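Side-chain contacts in putative phosphatase/phosphodiesterase MPN_349 (Mycoplasma pneumoniae M129, PDB 1T71), which probably works as an iron-dependent phosphatase or phosphodiesterase of the YmdB-like family, perhaps acting on 2',3'-cyclic nucleotides: residues I5-L10 and A116-T121; Y175-F180 and K255-T260; H153-H158 and N166-A171; R91-D96 and F138-E143; G15-N20 and C239-N244. One frame throughout, in Å; residues are numbered along the deposited sequence.

In the fold
Interactions 1 and 2 lie between the two mixed sheets of the fold, buried and almost wholly apolar across the contact. Interaction 2 adds a bridging water near the end of the sandwich, and the two meet where Phe9 packs on Phe180. Interactions 3 and 4 lie on the other side of the sheet that holds strands 117-124, 152-158 and 178-182: interaction 3 sets helix 162-172 on it through a buried phenylalanine stack, whereas interaction 4 joins a loop to helix 137-145 and is only partly buried. Their helices touch through Phe138 and Phe168. Interaction 5 is a surface contact of small residues beyond the opposite sheet, about 30 Å from interaction 4 between centres.

Interaction 1 (I5-L10 and A116-T121); sequences IKFIFL and AKIRIT
Ala116 opens the contact by meeting the end of Ile5: its CB is 3.8 Å from Ile5 CD1. The strand alternates, so that Ala116 and Ile118 share one face. Ile118 then reaches back into the interface and touches both Ile5 and Phe7. With CG1 beside the backbone N (chi1 -55°) and the chain extended beyond it, CD1 is thrust forward to meet Ile5 CD1 tip to tip at 3.9 Å. The same methyl also approaches the Phe7 ring at its edge, near the ring plane, 4.0 Å from CZ. Further on, Ile120 points the same way but touches Ile39 of strand 37-41 instead of residues 5-10. Phe7 is itself stacked on Phe248, so the edge offered to Ile118 belongs to a ring flanked within its own sheet. The two strands belong to the facing sheets of the sandwich seen in calcineurin-like metallophosphatases. With no hydrogen bond across them, the sheets are held here by dispersion and the exclusion of water.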
# COMPACT_ATOMS: atom_id res chain seq x y z
N ILE A 5 9.01 15.38 10.42
CA ILE A 5 9.31 13.99 10.16
C ILE A 5 9.05 13.78 8.67
O ILE A 5 7.97 14.11 8.17
CB ILE A 5 8.43 13.06 11.00
CG1 ILE A 5 8.61 13.39 12.49
CG2 ILE A 5 8.80 11.61 10.75
CD1 ILE A 5 7.67 12.64 13.42
N LYS A 6 10.05 13.26 7.97
CA LYS A 6 9.95 13.02 6.55
C LYS A 6 9.69 11.55 6.28
O LYS A 6 10.45 10.69 6.72
CB LYS A 6 11.24 13.49 5.87
CG LYS A 6 11.41 14.99 5.95
CD LYS A 6 12.80 15.47 5.60
CE LYS A 6 12.90 16.97 5.82
NZ LYS A 6 14.31 17.44 5.88
N PHE A 7 8.60 11.27 5.57
CA PHE A 7 8.22 9.89 5.26
C PHE A 7 8.23 9.57 3.78
O PHE A 7 8.19 10.46 2.93
CB PHE A 7 6.79 9.57 5.74
CG PHE A 7 6.53 9.84 7.18
CD1 PHE A 7 6.33 11.14 7.64
CD2 PHE A 7 6.39 8.79 8.08
CE1 PHE A 7 5.98 11.39 8.96
CE2 PHE A 7 6.04 9.02 9.40
CZ PHE A 7 5.84 10.33 9.85
N ILE A 8 8.25 8.28 3.49
CA ILE A 8 8.18 7.76 2.13
C ILE A 8 7.22 6.58 2.20
O ILE A 8 7.45 5.64 2.96
CB ILE A 8 9.54 7.25 1.61
CG1 ILE A 8 10.41 8.43 1.16
CG2 ILE A 8 9.32 6.28 0.44
CD1 ILE A 8 11.78 8.01 0.63
N PHE A 9 6.13 6.64 1.43
CA PHE A 9 5.15 5.56 1.41
C PHE A 9 5.09 4.96 0.00
O PHE A 9 4.82 5.67 -0.96
CB PHE A 9 3.76 6.09 1.81
CG PHE A 9 2.71 5.02 1.91
CD1 PHE A 9 2.19 4.43 0.76
CD2 PHE A 9 2.29 4.55 3.15
CE1 PHE A 9 1.27 3.38 0.85
CE2 PHE A 9 1.37 3.51 3.25
CZ PHE A 9 0.86 2.92 2.09
N LEU A 10 5.36 3.66 -0.10
CA LEU A 10 5.35 2.98 -1.40
C LEU A 10 4.12 2.08 -1.54
O LEU A 10 3.71 1.42 -0.59
CB LEU A 10 6.62 2.15 -1.57
CG LEU A 10 7.97 2.87 -1.39
CD1 LEU A 10 9.10 1.97 -1.87
CD2 LEU A 10 7.98 4.16 -2.17
N ALA A 116 7.05 12.34 19.07
CA ALA A 116 5.82 12.17 18.32
C ALA A 116 5.24 10.77 18.43
O ALA A 116 5.92 9.78 18.18
CB ALA A 116 6.05 12.53 16.86
N LYS A 117 3.97 10.69 18.82
CA LYS A 117 3.27 9.42 18.93
C LYS A 117 2.64 9.22 17.56
O LYS A 117 1.69 9.92 17.19
CB LYS A 117 2.19 9.50 20.01
CG LYS A 117 1.93 8.20 20.73
CD LYS A 117 0.87 8.38 21.81
CE LYS A 117 0.80 7.17 22.74
NZ LYS A 117 0.49 5.90 22.01
N ILE A 118 3.17 8.26 16.80
CA ILE A 118 2.67 7.99 15.46
C ILE A 118 1.84 6.72 15.34
O ILE A 118 2.22 5.66 15.84
CB ILE A 118 3.85 7.90 14.47
CG1 ILE A 118 4.70 9.18 14.56
CG2 ILE A 118 3.32 7.70 13.05
CD1 ILE A 118 5.94 9.16 13.69
N ARG A 119 0.70 6.84 14.67
CA ARG A 119 -0.19 5.71 14.48
C ARG A 119 -0.30 5.32 13.00
O ARG A 119 -0.38 6.19 12.13
CB ARG A 119 -1.57 6.05 15.03
CG ARG A 119 -2.41 4.85 15.37
CD ARG A 119 -3.71 5.26 16.06
NE ARG A 119 -4.37 4.10 16.64
CZ ARG A 119 -4.19 3.68 17.89
NH1 ARG A 119 -3.38 4.34 18.70
NH2 ARG A 119 -4.81 2.59 18.31
N ILE A 120 -0.28 4.03 12.72
CA ILE A 120 -0.42 3.54 11.35
C ILE A 120 -1.60 2.59 11.34
O ILE A 120 -1.62 1.60 12.08
CB ILE A 120 0.83 2.79 10.85
CG1 ILE A 120 2.04 3.73 10.80
CG2 ILE A 120 0.56 2.23 9.44
CD1 ILE A 120 3.33 3.05 10.34
N THR A 121 -2.59 2.89 10.50
CA THR A 121 -3.80 2.09 10.39
C THR A 121 -4.04 1.64 8.95
O THR A 121 -3.82 2.40 8.00
CB THR A 121 -5.02 2.89 10.89
OG1 THR A 121 -4.80 3.28 12.25
CG2 THR A 121 -6.29 2.04 10.82

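Interaction 2 (Y175-F180 and K255-T260); sequences YVTTIF and KKVIKT
The backbone of Thr177 passes Lys256 and Val257 without any hydrogen bond between the chains, the CA atoms of Thr177 and Lys256 being 6.8 Å apart. Val257 makes the contact. Its CG2 lies 3.6 Å from the carbonyl O of Thr177 and 3.9 Å from Thr177 CG2, the two side chains crossing at a slant, while the methyl of Thr178 touches the same branch more loosely. The first torsion of Thr177 (chi1 -51°) divides its side chain: CG2 stands anti to the backbone N and goes to Val257, while OG1 is left beside that nitrogen and serves the polar side. There OG1 is 2.6 Å from a water that lies 2.8 Å from Lys255 O and probably donates to it, and OG1 is also hydrogen-bonded to His153 N. A buried hydroxyl is thereby satisfied, and the water links the two segments where no direct bond does. Within 175-180, Thr178 CB sits over one face of the Phe180 ring, toward its rim. The contact lies between the two sheets, near the start of a strand of each. Residues 175-180 lead into strand 178-182, paired with strands 152-158 and 199-201, whereas 255-260 enters the edge strand 259-267 of the other sheet through a classic beta bulge, Ile258 and Lys259 both facing one residue of strand 241-249.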
# COMPACT_ATOMS: atom_id res chain seq x y z
N TYR A 175 -9.12 14.99 10.45
CA TYR A 175 -9.00 14.16 11.65
C TYR A 175 -7.84 13.19 11.64
O TYR A 175 -7.61 12.48 12.62
CB TYR A 175 -10.31 13.41 11.85
CG TYR A 175 -11.46 14.32 12.18
CD1 TYR A 175 -11.87 14.51 13.50
CD2 TYR A 175 -12.13 15.03 11.18
CE1 TYR A 175 -12.90 15.38 13.83
CE2 TYR A 175 -13.16 15.91 11.49
CZ TYR A 175 -13.54 16.08 12.82
OH TYR A 175 -14.55 16.96 13.14
N VAL A 176 -7.11 13.15 10.53
CA VAL A 176 -5.97 12.26 10.38
C VAL A 176 -4.86 12.98 9.61
O VAL A 176 -5.10 14.01 8.98
CB VAL A 176 -6.40 10.96 9.65
CG1 VAL A 176 -5.25 10.34 8.91
CG2 VAL A 176 -6.94 9.96 10.67
N THR A 177 -3.64 12.44 9.67
CA THR A 177 -2.51 13.04 8.98
C THR A 177 -2.54 12.73 7.49
O THR A 177 -2.42 13.63 6.66
CB THR A 177 -1.17 12.55 9.56
OG1 THR A 177 -1.18 12.71 10.99
CG2 THR A 177 -0.01 13.34 8.97
N THR A 178 -2.68 11.45 7.14
CA THR A 178 -2.72 11.08 5.73
C THR A 178 -3.77 10.02 5.42
O THR A 178 -4.08 9.17 6.25
CB THR A 178 -1.36 10.53 5.21
OG1 THR A 178 -1.15 9.21 5.71
CG2 THR A 178 -0.22 11.42 5.66
N ILE A 179 -4.32 10.11 4.22
CA ILE A 179 -5.32 9.18 3.72
C ILE A 179 -4.77 8.73 2.37
O ILE A 179 -4.94 9.44 1.37
CB ILE A 179 -6.67 9.87 3.48
CG1 ILE A 179 -7.23 10.44 4.79
CG2 ILE A 179 -7.65 8.90 2.85
CD1 ILE A 179 -7.67 9.39 5.78
N PHE A 180 -4.08 7.59 2.33
CA PHE A 180 -3.52 7.09 1.08
C PHE A 180 -4.28 5.86 0.60
O PHE A 180 -4.37 4.86 1.31
CB PHE A 180 -2.04 6.71 1.24
CG PHE A 180 -1.13 7.87 1.53
CD1 PHE A 180 -1.42 9.16 1.09
CD2 PHE A 180 0.07 7.66 2.21
CE1 PHE A 180 -0.54 10.21 1.31
CE2 PHE A 180 0.97 8.71 2.44
CZ PHE A 180 0.66 9.99 1.98
N LYS A 255 1.51 19.55 13.51
CA LYS A 255 1.12 18.22 13.04
C LYS A 255 0.23 18.27 11.80
O LYS A 255 -0.77 17.56 11.69
CB LYS A 255 0.51 17.38 14.18
CG LYS A 255 -0.81 17.82 14.76
CD LYS A 255 -0.96 17.21 16.16
CE LYS A 255 -2.41 16.95 16.54
NZ LYS A 255 -3.02 15.84 15.73
N LYS A 256 0.63 19.14 10.88
CA LYS A 256 -0.03 19.33 9.60
C LYS A 256 1.00 18.90 8.56
O LYS A 256 2.21 19.01 8.81
CB LYS A 256 -0.37 20.81 9.36
CG LYS A 256 -1.28 21.43 10.39
CD LYS A 256 -2.63 20.73 10.41
CE LYS A 256 -3.58 21.44 11.36
NZ LYS A 256 -4.92 20.78 11.40
N VAL A 257 0.55 18.40 7.42
CA VAL A 257 1.48 18.00 6.38
C VAL A 257 1.99 19.30 5.77
O VAL A 257 1.21 20.19 5.44
CB VAL A 257 0.82 17.14 5.30
CG1 VAL A 257 1.78 16.92 4.13
CG2 VAL A 257 0.41 15.80 5.91
N ILE A 258 3.30 19.39 5.62
CA ILE A 258 3.94 20.58 5.09
C ILE A 258 4.40 20.43 3.65
O ILE A 258 4.62 21.42 2.96
CB ILE A 258 5.15 20.97 5.97
CG1 ILE A 258 4.66 21.55 7.29
CG2 ILE A 258 6.05 21.97 5.25
CD1 ILE A 258 5.78 21.92 8.24
N LYS A 259 4.53 19.19 3.19
CA LYS A 259 4.98 18.95 1.83
C LYS A 259 4.68 17.54 1.35
O LYS A 259 4.61 16.60 2.14
CB LYS A 259 6.49 19.23 1.74
CG LYS A 259 7.14 18.81 0.43
CD LYS A 259 8.48 19.50 0.21
CE LYS A 259 8.30 21.00 -0.00
NZ LYS A 259 9.55 21.67 -0.50
N THR A 260 4.46 17.41 0.04
CA THR A 260 4.18 16.12 -0.58
C THR A 260 4.68 16.13 -2.01
O THR A 260 4.68 17.16 -2.68
CB THR A 260 2.68 15.80 -0.63
OG1 THR A 260 2.01 16.79 -1.42
CG2 THR A 260 2.09 15.76 0.76
O HOH W 1 -2.01 15.01 11.90

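Interaction 3 (H153-H158 and N166-A171); sequences HIVDFH and NAFCMA
Phe168 of the helix and Phe157 of the strand supply most of the buried surface, and their rings form an offset face-to-face stack with centroids 4.0 Å apart and planes at 18°. Each ring lies over one face of the other, displaced toward the rim. CG of Phe168 is 3.6 Å from CD1 of Phe157, and the overlap runs on into the side chain, Phe168 CB being 3.6 Å from Phe157 CE1. In both residues CG is anti to the backbone N (chi1 -168° in Phe157 and -167° in Phe168), which sends each ring out into the space between strand and helix. Val155, two residues earlier on the same side of the strand, adds its CG1 methyl at 4.2 Å from Phe168 CE1. The approach is oblique to the ring, and Phe168 therefore rests on two successive residues of that strand face. The alternation of the strand puts Asp156 on the other side, where its carboxylate is hydrogen-bonded to Thr68, Asn41 and Thr182, while His158, two residues on, binds one of the two iron ions. Strand 152-158, helix 162-172 and strand 178-182 form a beta-alpha-beta unit, and the stack pins its helix to the sheet. Around it, Phe138 of helix 137-145 meets Phe168 edge-to-face, Leu123 of strand 117-124 and Ile179 of strand 178-182 touch Phe168, and Pro137 packs against Phe157.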
# COMPACT_ATOMS: atom_id res chain seq x y z
N HIS A 153 -1.39 10.36 12.42
CA HIS A 153 -2.16 9.16 12.11
C HIS A 153 -2.08 8.94 10.61
O HIS A 153 -2.62 9.74 9.84
CB HIS A 153 -3.62 9.37 12.54
CG HIS A 153 -4.38 8.09 12.73
ND1 HIS A 153 -3.98 6.89 12.17
CD2 HIS A 153 -5.53 7.83 13.39
CE1 HIS A 153 -4.86 5.95 12.49
NE2 HIS A 153 -5.81 6.50 13.23
N ILE A 154 -1.40 7.87 10.21
CA ILE A 154 -1.22 7.52 8.80
C ILE A 154 -2.17 6.39 8.43
O ILE A 154 -2.15 5.33 9.05
CB ILE A 154 0.24 7.09 8.54
CG1 ILE A 154 1.18 8.28 8.79
CG2 ILE A 154 0.40 6.56 7.12
CD1 ILE A 154 2.66 7.93 8.72
N VAL A 155 -3.01 6.63 7.43
CA VAL A 155 -3.98 5.62 7.02
C VAL A 155 -3.83 5.10 5.59
O VAL A 155 -3.77 5.88 4.63
CB VAL A 155 -5.43 6.15 7.16
CG1 VAL A 155 -6.43 5.08 6.72
CG2 VAL A 155 -5.69 6.57 8.60
N ASP A 156 -3.78 3.78 5.46
CA ASP A 156 -3.69 3.13 4.15
C ASP A 156 -5.07 2.51 3.93
O ASP A 156 -5.41 1.50 4.55
CB ASP A 156 -2.61 2.04 4.14
CG ASP A 156 -2.62 1.21 2.85
OD1 ASP A 156 -1.69 0.40 2.63
OD2 ASP A 156 -3.56 1.37 2.06
N PHE A 157 -5.88 3.14 3.08
CA PHE A 157 -7.23 2.67 2.78
C PHE A 157 -7.18 1.82 1.52
O PHE A 157 -7.07 2.34 0.41
CB PHE A 157 -8.18 3.86 2.58
CG PHE A 157 -9.64 3.48 2.55
CD1 PHE A 157 -10.53 4.19 1.74
CD2 PHE A 157 -10.13 2.44 3.32
CE1 PHE A 157 -11.89 3.85 1.69
CE2 PHE A 157 -11.49 2.09 3.29
CZ PHE A 157 -12.37 2.79 2.47
N HIS A 158 -7.25 0.51 1.70
CA HIS A 158 -7.18 -0.43 0.59
C HIS A 158 -8.58 -0.62 0.02
O HIS A 158 -9.34 -1.47 0.50
CB HIS A 158 -6.62 -1.77 1.10
CG HIS A 158 -5.87 -2.53 0.06
ND1 HIS A 158 -6.35 -3.71 -0.49
CD2 HIS A 158 -4.69 -2.28 -0.55
CE1 HIS A 158 -5.49 -4.15 -1.39
NE2 HIS A 158 -4.47 -3.30 -1.45
N ASN A 166 -12.82 8.75 -2.21
CA ASN A 166 -13.03 10.16 -1.99
C ASN A 166 -14.07 10.46 -0.92
O ASN A 166 -14.00 11.49 -0.26
CB ASN A 166 -13.36 10.83 -3.33
CG ASN A 166 -12.13 11.00 -4.20
OD1 ASN A 166 -11.39 11.97 -4.06
ND2 ASN A 166 -11.90 10.04 -5.09
N ALA A 167 -15.03 9.56 -0.73
CA ALA A 167 -16.02 9.76 0.31
C ALA A 167 -15.29 9.63 1.64
O ALA A 167 -15.57 10.36 2.60
CB ALA A 167 -17.11 8.70 0.21
N PHE A 168 -14.33 8.71 1.68
CA PHE A 168 -13.53 8.48 2.88
C PHE A 168 -12.69 9.73 3.15
O PHE A 168 -12.56 10.17 4.29
CB PHE A 168 -12.63 7.25 2.66
CG PHE A 168 -11.99 6.72 3.92
CD1 PHE A 168 -10.71 7.13 4.30
CD2 PHE A 168 -12.65 5.78 4.71
CE1 PHE A 168 -10.10 6.62 5.45
CE2 PHE A 168 -12.04 5.26 5.86
CZ PHE A 168 -10.77 5.68 6.23
N CYS A 169 -12.15 10.30 2.08
CA CYS A 169 -11.34 11.51 2.18
C CYS A 169 -12.17 12.65 2.76
O CYS A 169 -11.72 13.39 3.63
CB CYS A 169 -10.83 11.91 0.79
SG CYS A 169 -9.95 13.51 0.74
N MET A 170 -13.39 12.78 2.26
CA MET A 170 -14.27 13.84 2.70
C MET A 170 -14.69 13.68 4.16
O MET A 170 -14.87 14.67 4.88
CB MET A 170 -15.51 13.88 1.80
CG MET A 170 -15.93 15.29 1.45
SD MET A 170 -14.97 16.04 0.12
CE MET A 170 -13.32 16.10 0.80
N ALA A 171 -14.82 12.43 4.59
CA ALA A 171 -15.22 12.15 5.96
C ALA A 171 -14.14 12.41 7.01
O ALA A 171 -14.43 12.97 8.07
CB ALA A 171 -15.69 10.71 6.06

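Interaction 4 (R91-D96 and F138-E143); sequences RPLNLD and FKVLKE
The carboxamide of Asn94 meets Val140 through its oxygen, OD1 lying 3.4 Å from CG2. That oxygen also accepts a hydrogen bond from Thr135 OG1, which helps hold it against Val140. The other flat group, the guanidinium of Arg91, has Pro92 O in its plane: NH1 donates to it over 3.1 Å, nearly straight at 164°, while NH2 binds Gly105 O. Leu93 takes the second branch of Val140. Its CG is anti to the backbone N (chi1 176°), carrying CD2 to within 3.5 Å of Val140 CG1, a tight carbon pair. Helix 137-145 belongs to the beta-alpha-beta crossover from strand 117-124 to the parallel strand 152-158, and the loop after strand 89-90 runs beside it, with backbone hydrogen bonds between Leu93 and Asn122 and between Asn94 and Thr135. On the neighbouring turn Leu144 also touches Leu93, and Leu123 of strand 117-124 lies against both Asn94 and Leu141.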
# COMPACT_ATOMS: atom_id res chain seq x y z
N ARG A 91 -2.23 -5.11 9.49
CA ARG A 91 -3.17 -5.69 8.54
C ARG A 91 -4.49 -4.94 8.64
O ARG A 91 -4.64 -4.06 9.49
CB ARG A 91 -3.35 -7.19 8.84
CG ARG A 91 -3.49 -7.56 10.31
CD ARG A 91 -4.84 -7.15 10.89
NE ARG A 91 -4.99 -7.65 12.25
CZ ARG A 91 -6.10 -7.55 12.98
NH1 ARG A 91 -7.18 -6.95 12.48
NH2 ARG A 91 -6.14 -8.05 14.21
N PRO A 92 -5.46 -5.26 7.78
CA PRO A 92 -6.74 -4.54 7.86
C PRO A 92 -7.42 -4.69 9.23
O PRO A 92 -7.68 -5.80 9.69
CB PRO A 92 -7.54 -5.16 6.72
CG PRO A 92 -6.47 -5.55 5.72
CD PRO A 92 -5.42 -6.16 6.61
N LEU A 93 -7.71 -3.55 9.87
CA LEU A 93 -8.36 -3.51 11.19
C LEU A 93 -9.83 -3.91 11.09
O LEU A 93 -10.40 -4.52 11.99
CB LEU A 93 -8.28 -2.08 11.74
CG LEU A 93 -8.96 -1.76 13.08
CD1 LEU A 93 -8.32 -2.56 14.21
CD2 LEU A 93 -8.81 -0.27 13.36
N ASN A 94 -10.39 -3.54 9.95
CA ASN A 94 -11.77 -3.71 9.52
C ASN A 94 -12.34 -5.15 9.44
O ASN A 94 -13.24 -5.41 8.64
CB ASN A 94 -11.84 -3.06 8.13
CG ASN A 94 -13.16 -2.46 7.84
OD1 ASN A 94 -13.78 -1.87 8.72
ND2 ASN A 94 -13.60 -2.58 6.59
N LEU A 95 -11.85 -6.07 10.28
CA LEU A 95 -12.29 -7.48 10.21
C LEU A 95 -13.43 -7.94 11.12
O LEU A 95 -13.44 -7.68 12.32
CB LEU A 95 -11.07 -8.39 10.43
CG LEU A 95 -9.86 -8.11 9.52
CD1 LEU A 95 -8.71 -9.03 9.91
CD2 LEU A 95 -10.23 -8.31 8.07
N ASP A 96 -14.39 -8.66 10.53
CA ASP A 96 -15.54 -9.18 11.27
C ASP A 96 -15.12 -10.44 12.03
O ASP A 96 -14.34 -11.25 11.52
CB ASP A 96 -16.68 -9.50 10.30
CG ASP A 96 -17.90 -10.07 11.01
OD1 ASP A 96 -17.86 -11.25 11.41
OD2 ASP A 96 -18.90 -9.34 11.16
N PHE A 138 -15.56 3.22 7.71
CA PHE A 138 -15.90 4.55 8.21
C PHE A 138 -16.16 4.51 9.71
O PHE A 138 -15.59 5.28 10.47
CB PHE A 138 -17.14 5.08 7.48
CG PHE A 138 -16.91 5.43 6.04
CD1 PHE A 138 -16.64 6.74 5.66
CD2 PHE A 138 -16.92 4.44 5.06
CE1 PHE A 138 -16.40 7.07 4.32
CE2 PHE A 138 -16.68 4.76 3.71
CZ PHE A 138 -16.41 6.07 3.35
N LYS A 139 -17.03 3.60 10.13
CA LYS A 139 -17.35 3.48 11.54
C LYS A 139 -16.13 3.06 12.36
O LYS A 139 -15.85 3.65 13.40
CB LYS A 139 -18.50 2.48 11.74
CG LYS A 139 -19.75 2.88 10.97
CD LYS A 139 -20.95 2.02 11.31
CE LYS A 139 -22.16 2.49 10.53
NZ LYS A 139 -23.39 1.73 10.87
N VAL A 140 -15.41 2.05 11.89
CA VAL A 140 -14.22 1.57 12.61
C VAL A 140 -13.18 2.66 12.85
O VAL A 140 -12.71 2.82 13.97
CB VAL A 140 -13.53 0.41 11.86
CG1 VAL A 140 -12.18 0.10 12.50
CG2 VAL A 140 -14.42 -0.83 11.90
N LEU A 141 -12.83 3.40 11.81
CA LEU A 141 -11.82 4.44 11.94
C LEU A 141 -12.31 5.58 12.82
O LEU A 141 -11.52 6.18 13.56
CB LEU A 141 -11.40 4.95 10.56
CG LEU A 141 -10.16 5.86 10.47
CD1 LEU A 141 -10.55 7.28 10.75
CD2 LEU A 141 -9.09 5.40 11.44
N LYS A 142 -13.60 5.87 12.75
CA LYS A 142 -14.20 6.95 13.55
C LYS A 142 -14.01 6.63 15.03
O LYS A 142 -13.52 7.46 15.80
CB LYS A 142 -15.68 7.07 13.21
CG LYS A 142 -16.27 8.46 13.40
CD LYS A 142 -16.81 8.66 14.80
CE LYS A 142 -17.54 10.00 14.92
NZ LYS A 142 -18.69 10.15 13.98
N GLU A 143 -14.39 5.42 15.43
CA GLU A 143 -14.24 4.98 16.82
C GLU A 143 -12.79 5.05 17.27
O GLU A 143 -12.50 5.47 18.40
CB GLU A 143 -14.73 3.55 17.00
CG GLU A 143 -16.22 3.42 17.19
CD GLU A 143 -16.58 2.21 18.05
OE1 GLU A 143 -17.78 2.01 18.32
OE2 GLU A 143 -15.64 1.48 18.45

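Interaction 5 (G15-N20 and C239-N244); sequences GKAGRN and CGAQLN
Three residues along the strand from Ala241, which touches Ala17, the amide nitrogen ND2 of Asn244 is held by two acceptors: Met206 O, and Gln242 OE1 in a weak, bent bond of 3.0 Å with an N-H...O angle of 134°. Asn244 OD1 in turn takes a hydrogen bond from Arg264 NE, while Gln242 NE2 binds Pro209 O. These bonds tie the side chains of the strand to its own surroundings, and the contact with the helix is left to small groups. The CB of Ala17 points at the strand and comes 3.7 Å from Gly240 O, an approach of a methyl to a carbonyl and not a hydrogen bond. The methyls of Ala17 and Ala241 are 4.3 Å apart, and Ala241 CB is 4.1 Å from Ala17 O. With such short side chains the backbones come close, the CA atoms of Ala17 and Ala241 being 5.7 Å apart. Helix 15-23 follows the first strands of the metallophosphatase fold and packs here on the start of strand 241-249, which pairs antiparallel with strand 6-10. Gly15 O accepts Arg19 N at 3.0 Å while also lying over one face of the Arg19 guanidinium, toward its rim. Farther along, Ile21 and Ile22 of the helix lie on Leu243, and Pro209 packs against Ala17.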
# COMPACT_ATOMS: atom_id res chain seq x y z
N GLY A 15 5.46 -9.11 -6.50
CA GLY A 15 6.42 -10.05 -7.04
C GLY A 15 7.89 -9.69 -7.00
O GLY A 15 8.31 -8.75 -6.31
N LYS A 16 8.69 -10.44 -7.75
CA LYS A 16 10.13 -10.24 -7.81
C LYS A 16 10.45 -8.87 -8.40
O LYS A 16 11.37 -8.19 -7.94
CB LYS A 16 10.78 -11.33 -8.67
CG LYS A 16 12.30 -11.27 -8.69
CD LYS A 16 12.91 -12.36 -9.57
CE LYS A 16 12.42 -13.76 -9.19
NZ LYS A 16 12.75 -14.16 -7.78
N ALA A 17 9.69 -8.46 -9.40
CA ALA A 17 9.93 -7.17 -10.03
C ALA A 17 9.78 -6.03 -9.02
O ALA A 17 10.58 -5.10 -9.00
CB ALA A 17 8.98 -6.96 -11.19
N GLY A 18 8.76 -6.10 -8.19
CA GLY A 18 8.56 -5.05 -7.21
C GLY A 18 9.67 -5.08 -6.18
O GLY A 18 10.22 -4.05 -5.81
N ARG A 19 9.99 -6.29 -5.72
CA ARG A 19 11.04 -6.47 -4.72
C ARG A 19 12.36 -5.89 -5.20
O ARG A 19 13.02 -5.15 -4.48
CB ARG A 19 11.20 -7.96 -4.40
CG ARG A 19 10.83 -8.32 -2.97
CD ARG A 19 10.96 -9.82 -2.70
NE ARG A 19 9.81 -10.54 -3.24
CZ ARG A 19 9.87 -11.44 -4.21
NH1 ARG A 19 11.03 -11.75 -4.77
NH2 ARG A 19 8.76 -12.03 -4.62
N ASN A 20 12.73 -6.21 -6.44
CA ASN A 20 13.98 -5.73 -7.01
C ASN A 20 14.10 -4.24 -7.25
O ASN A 20 15.14 -3.64 -6.97
CB ASN A 20 14.28 -6.49 -8.31
CG ASN A 20 14.74 -7.90 -8.05
OD1 ASN A 20 14.66 -8.76 -8.93
ND2 ASN A 20 15.24 -8.16 -6.84
N CYS A 239 7.86 -8.72 -16.94
CA CYS A 239 8.11 -7.63 -17.88
C CYS A 239 8.37 -6.28 -17.22
O CYS A 239 7.45 -5.64 -16.70
CB CYS A 239 6.94 -7.53 -18.85
SG CYS A 239 7.27 -6.51 -20.30
N GLY A 240 9.63 -5.85 -17.25
CA GLY A 240 10.01 -4.56 -16.70
C GLY A 240 9.62 -4.31 -15.25
O GLY A 240 9.37 -5.26 -14.50
N ALA A 241 9.55 -3.05 -14.85
CA ALA A 241 9.20 -2.72 -13.48
C ALA A 241 8.84 -1.26 -13.26
O ALA A 241 9.22 -0.38 -14.04
CB ALA A 241 10.35 -3.09 -12.55
N GLN A 242 8.11 -1.01 -12.19
CA GLN A 242 7.71 0.34 -11.84
C GLN A 242 7.67 0.49 -10.33
O GLN A 242 7.36 -0.46 -9.60
CB GLN A 242 6.34 0.69 -12.44
CG GLN A 242 5.19 -0.19 -11.97
CD GLN A 242 3.87 0.17 -12.63
OE1 GLN A 242 3.37 1.28 -12.48
NE2 GLN A 242 3.30 -0.77 -13.37
N LEU A 243 7.99 1.69 -9.87
CA LEU A 243 8.00 2.02 -8.46
C LEU A 243 7.12 3.26 -8.32
O LEU A 243 7.33 4.25 -9.02
CB LEU A 243 9.42 2.33 -8.00
CG LEU A 243 9.71 2.85 -6.59
CD1 LEU A 243 9.05 4.19 -6.35
CD2 LEU A 243 9.24 1.84 -5.58
N ASN A 244 6.14 3.19 -7.42
CA ASN A 244 5.23 4.31 -7.20
C ASN A 244 5.05 4.55 -5.71
O ASN A 244 4.84 3.63 -4.93
CB ASN A 244 3.88 4.01 -7.85
CG ASN A 244 3.96 3.99 -9.36
OD1 ASN A 244 3.93 5.04 -10.00
ND2 ASN A 244 4.08 2.80 -9.94